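Local coordinates for membrane lipoprotein TpN32 (Treponema pallidum, PDB 1XS5) that binds L-methionine as a periplasmic-type substrate-binding lipoprotein of the NlpA family, probably serving methionine uptake, at residues R16-V25 against A218-L228. Residues are numbered along the deposited sequence; the frame is centred on the assembly and turned at random. Where two conformers were deposited one is given.
Sequences RLLEIAKEEV and ALCGGRVRTYL
Ile20 uses both branches against the facing helix: its CD1 lies over a face of Tyr227 in a CH-pi contact, 4.1 Å from the ring centroid, while its CG2 rests on Val224 and on one face of the Arg223 guanidinium. The tyrosine ring reaches across because CG stands anti to the backbone N (chi1 172°), and its OH arrives beside the aliphatic Arg16 CG. One turn back, Leu17, in one of its two conformers, sits as a knob among Leu219, Val224, Tyr227 and Leu228. There its CD2 comes 3.7 Å from Leu228 CD2 and meets the Tyr227 ring edge, while CB faces Leu219; a bulky, flexible apolar side chain suits this hole.

At the outer border Arg223, extended from CG to NE, spans the gap to two successive glutamates. Its NH2 donates to Glu23 OE1 at 2.8 Å, nearly straight at 165° but from above the carboxylate plane; its NH1 meets the anti lone pair of Glu24 OE2 at 2.6 Å. Both acceptors lie near the guanidinium plane, so they limit its rotation, and Lys27 pairs with the other oxygen of Glu24. Where the chain comes closest, small side chains suffice: Ala21 CB lies 4.1 Å from Ala218 CB, just before the break at Cys220 and Gly221, the latter at the N-cap position of helix 222-231.

Behind this layer, Leu18 packs on Val7 and Ile34, and Leu219 on Val80. Helix 14-26 and the end of helix 210-219 thus lie on the mixed sheet of one lobe, with helix 222-231 alongside helix 14-26, roughly antiparallel (152° between segment axes), consistent with the alpha/beta lobes of periplasmic binding proteins.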
loop_
_atom_site.group_PDB
_atom_site.type_symbol
_atom_site.label_atom_id
_atom_site.label_comp_id
_atom_site.label_asym_id
_atom_site.label_seq_id
_atom_site.Cartn_x
_atom_site.Cartn_y
_atom_site.Cartn_z
ATOM N N ARG A 16 6.681 -12.067 -2.590
ATOM C CA ARG A 16 8.048 -12.552 -2.456
ATOM C C ARG A 16 8.512 -12.532 -0.980
ATOM O O ARG A 16 9.192 -13.452 -0.530
ATOM C CB ARG A 16 8.966 -11.699 -3.340
ATOM C CG ARG A 16 10.331 -12.279 -3.495
ATOM C CD ARG A 16 10.252 -13.595 -4.261
ATOM N NE ARG A 16 11.564 -14.235 -4.304
ATOM C CZ ARG A 16 11.789 -15.464 -4.761
ATOM N NH1 ARG A 16 10.774 -16.200 -5.223
ATOM N NH2 ARG A 16 13.029 -15.954 -4.748
ATOM N N LEU A 17 8.145 -11.490 -0.233
ATOM C CA LEU A 17 8.532 -11.380 1.171
ATOM C C LEU A 17 7.897 -12.527 1.997
ATOM O O LEU A 17 8.483 -13.058 2.949
ATOM C CB LEU A 17 8.080 -10.009 1.728
ATOM C CG LEU A 17 8.669 -8.764 1.047
ATOM C CD1 LEU A 17 8.036 -7.508 1.634
ATOM C CD2 LEU A 17 10.215 -8.728 1.271
ATOM N N LEU A 18 6.685 -12.925 1.637
ATOM C CA LEU A 18 6.038 -14.026 2.357
ATOM C C LEU A 18 6.698 -15.372 2.003
ATOM O O LEU A 18 6.676 -16.311 2.801
ATOM C CB LEU A 18 4.554 -14.055 1.993
ATOM C CG LEU A 18 3.746 -12.951 2.696
ATOM C CD1 LEU A 18 2.310 -13.050 2.236
ATOM C CD2 LEU A 18 3.804 -13.085 4.181
ATOM N N GLU A 19 7.250 -15.469 0.800
ATOM C CA GLU A 19 7.943 -16.692 0.371
ATOM C C GLU A 19 9.253 -16.837 1.150
ATOM O O GLU A 19 9.705 -17.950 1.414
ATOM C CB GLU A 19 8.284 -16.645 -1.115
ATOM C CG GLU A 19 7.066 -16.697 -2.019
ATOM C CD GLU A 19 6.484 -18.115 -2.163
ATOM O OE1 GLU A 19 6.944 -19.061 -1.452
ATOM O OE2 GLU A 19 5.566 -18.289 -2.999
ATOM N N ILE A 20 9.879 -15.713 1.486
ATOM C CA ILE A 20 11.116 -15.776 2.253
ATOM C C ILE A 20 10.731 -16.181 3.664
ATOM O O ILE A 20 11.400 -17.008 4.295
ATOM C CB ILE A 20 11.829 -14.397 2.274
ATOM C CG1 ILE A 20 12.340 -14.086 0.864
ATOM C CG2 ILE A 20 12.970 -14.388 3.291
ATOM C CD1 ILE A 20 12.827 -12.662 0.708
ATOM N N ALA A 21 9.629 -15.615 4.143
ATOM C CA ALA A 21 9.125 -15.915 5.469
ATOM C C ALA A 21 8.697 -17.375 5.599
ATOM O O ALA A 21 8.832 -17.976 6.688
ATOM C CB ALA A 21 7.941 -15.021 5.792
ATOM N N LYS A 22 8.134 -17.908 4.515
ATOM C CA LYS A 22 7.637 -19.301 4.483
ATOM C C LYS A 22 8.842 -20.239 4.714
ATOM O O LYS A 22 8.781 -21.167 5.533
ATOM C CB LYS A 22 6.965 -19.578 3.131
ATOM C CG LYS A 22 6.535 -21.034 2.831
ATOM C CD LYS A 22 5.851 -21.057 1.438
ATOM C CE LYS A 22 5.505 -22.460 0.968
ATOM N NZ LYS A 22 4.727 -23.192 2.001
ATOM N N GLU A 23 9.924 -19.996 3.997
ATOM C CA GLU A 23 11.116 -20.820 4.212
ATOM C C GLU A 23 11.610 -20.737 5.646
ATOM O O GLU A 23 11.926 -21.747 6.260
ATOM C CB GLU A 23 12.247 -20.385 3.304
ATOM C CG GLU A 23 11.921 -20.495 1.838
ATOM C CD GLU A 23 13.180 -20.425 1.006
ATOM O OE1 GLU A 23 14.156 -19.850 1.535
ATOM O OE2 GLU A 23 13.199 -20.926 -0.149
ATOM N N GLU A 24 11.647 -19.535 6.195
ATOM C CA GLU A 24 12.141 -19.362 7.536
ATOM C C GLU A 24 11.337 -19.999 8.646
ATOM O O GLU A 24 11.918 -20.577 9.573
ATOM C CB GLU A 24 12.301 -17.866 7.851
ATOM C CG GLU A 24 13.422 -17.194 7.119
ATOM C CD GLU A 24 14.808 -17.784 7.457
ATOM O OE1 GLU A 24 15.096 -18.086 8.656
ATOM O OE2 GLU A 24 15.602 -17.919 6.500
ATOM N N VAL A 25 10.013 -19.901 8.590
ATOM C CA VAL A 25 9.221 -20.471 9.663
ATOM C C VAL A 25 9.076 -21.992 9.528
ATOM O O VAL A 25 8.652 -22.690 10.478
ATOM C CB VAL A 25 7.855 -19.792 9.777
ATOM C CG1 VAL A 25 8.064 -18.278 10.112
ATOM C CG2 VAL A 25 7.051 -19.979 8.468
ATOM N N ALA A 218 10.070 -13.029 11.069
ATOM C CA ALA A 218 10.705 -13.345 9.799
ATOM C C ALA A 218 10.550 -12.204 8.796
ATOM O O ALA A 218 11.459 -11.925 7.968
ATOM C CB ALA A 218 10.069 -14.645 9.224
ATOM N N LEU A 219 9.399 -11.528 8.842
ATOM C CA LEU A 219 9.204 -10.442 7.866
ATOM C C LEU A 219 10.085 -9.244 8.238
ATOM O O LEU A 219 10.538 -8.494 7.374
ATOM C CB LEU A 219 7.717 -10.046 7.796
ATOM C CG LEU A 219 6.834 -11.042 6.993
ATOM C CD1 LEU A 219 5.371 -10.651 7.096
ATOM C CD2 LEU A 219 7.251 -11.041 5.558
ATOM N N CYS A 220 10.367 -9.098 9.521
ATOM C CA CYS A 220 11.183 -7.974 9.971
ATOM C C CYS A 220 12.648 -8.320 10.189
ATOM O O CYS A 220 13.414 -7.510 10.731
ATOM C CB CYS A 220 10.623 -7.472 11.270
ATOM S SG CYS A 220 8.991 -6.829 11.080
ATOM N N GLY A 221 13.033 -9.515 9.769
ATOM C CA GLY A 221 14.382 -9.960 10.002
ATOM C C GLY A 221 15.438 -9.515 9.036
ATOM O O GLY A 221 15.159 -8.961 7.951
ATOM N N GLY A 222 16.675 -9.800 9.445
ATOM C CA GLY A 222 17.849 -9.452 8.641
ATOM C C GLY A 222 17.820 -9.940 7.204
ATOM O O GLY A 222 18.231 -9.231 6.292
ATOM N N ARG A 223 17.317 -11.139 6.971
ATOM C CA ARG A 223 17.262 -11.638 5.595
ATOM C C ARG A 223 16.266 -10.832 4.699
ATOM O O ARG A 223 16.496 -10.596 3.493
ATOM C CB ARG A 223 16.850 -13.093 5.621
ATOM C CG ARG A 223 16.813 -13.709 4.260
ATOM C CD ARG A 223 16.436 -15.159 4.376
ATOM N NE ARG A 223 16.232 -15.764 3.062
ATOM C CZ ARG A 223 15.731 -16.985 2.875
ATOM N NH1 ARG A 223 15.391 -17.737 3.925
ATOM N NH2 ARG A 223 15.533 -17.434 1.643
ATOM N N VAL A 224 15.136 -10.440 5.272
ATOM C CA VAL A 224 14.191 -9.670 4.469
ATOM C C VAL A 224 14.764 -8.276 4.264
ATOM O O VAL A 224 14.772 -7.771 3.142
ATOM C CB VAL A 224 12.805 -9.620 5.143
ATOM C CG1 VAL A 224 12.028 -8.342 4.737
ATOM C CG2 VAL A 224 12.028 -10.860 4.719
ATOM N N ARG A 225 15.268 -7.673 5.340
ATOM C CA ARG A 225 15.865 -6.333 5.260
ATOM C C ARG A 225 16.984 -6.312 4.216
ATOM O O ARG A 225 17.148 -5.355 3.430
ATOM C CB ARG A 225 16.432 -5.920 6.611
ATOM C CG ARG A 225 15.388 -5.678 7.677
ATOM C CD ARG A 225 15.972 -4.786 8.744
ATOM N NE ARG A 225 17.203 -5.367 9.270
ATOM C CZ ARG A 225 17.239 -6.275 10.245
ATOM N NH1 ARG A 225 16.110 -6.693 10.812
ATOM N NH2 ARG A 225 18.398 -6.786 10.639
ATOM N N THR A 226 17.752 -7.386 4.194
ATOM C CA THR A 226 18.848 -7.495 3.255
ATOM C C THR A 226 18.305 -7.583 1.858
ATOM O O THR A 226 18.780 -6.894 0.949
ATOM C CB THR A 226 19.693 -8.714 3.624
ATOM O OG1 THR A 226 20.362 -8.420 4.858
ATOM C CG2 THR A 226 20.693 -9.062 2.526
ATOM N N TYR A 227 17.298 -8.428 1.675
ATOM C CA TYR A 227 16.661 -8.574 0.360
ATOM C C TYR A 227 16.091 -7.244 -0.196
ATOM O O TYR A 227 16.231 -6.921 -1.371
ATOM C CB TYR A 227 15.497 -9.578 0.448
ATOM C CG TYR A 227 14.650 -9.662 -0.816
ATOM C CD1 TYR A 227 15.140 -10.241 -1.989
ATOM C CD2 TYR A 227 13.355 -9.143 -0.835
ATOM C CE1 TYR A 227 14.352 -10.304 -3.151
ATOM C CE2 TYR A 227 12.572 -9.190 -1.983
ATOM C CZ TYR A 227 13.059 -9.763 -3.125
ATOM O OH TYR A 227 12.237 -9.791 -4.238
ATOM N N LEU A 228 15.406 -6.495 0.654
ATOM C CA LEU A 228 14.791 -5.253 0.206
ATOM C C LEU A 228 15.828 -4.237 -0.242
ATOM O O LEU A 228 15.750 -3.718 -1.364
ATOM C CB LEU A 228 13.926 -4.692 1.323
ATOM C CG LEU A 228 12.640 -5.506 1.537
ATOM C CD1 LEU A 228 11.838 -4.831 2.608
ATOM C CD2 LEU A 228 11.825 -5.605 0.218
#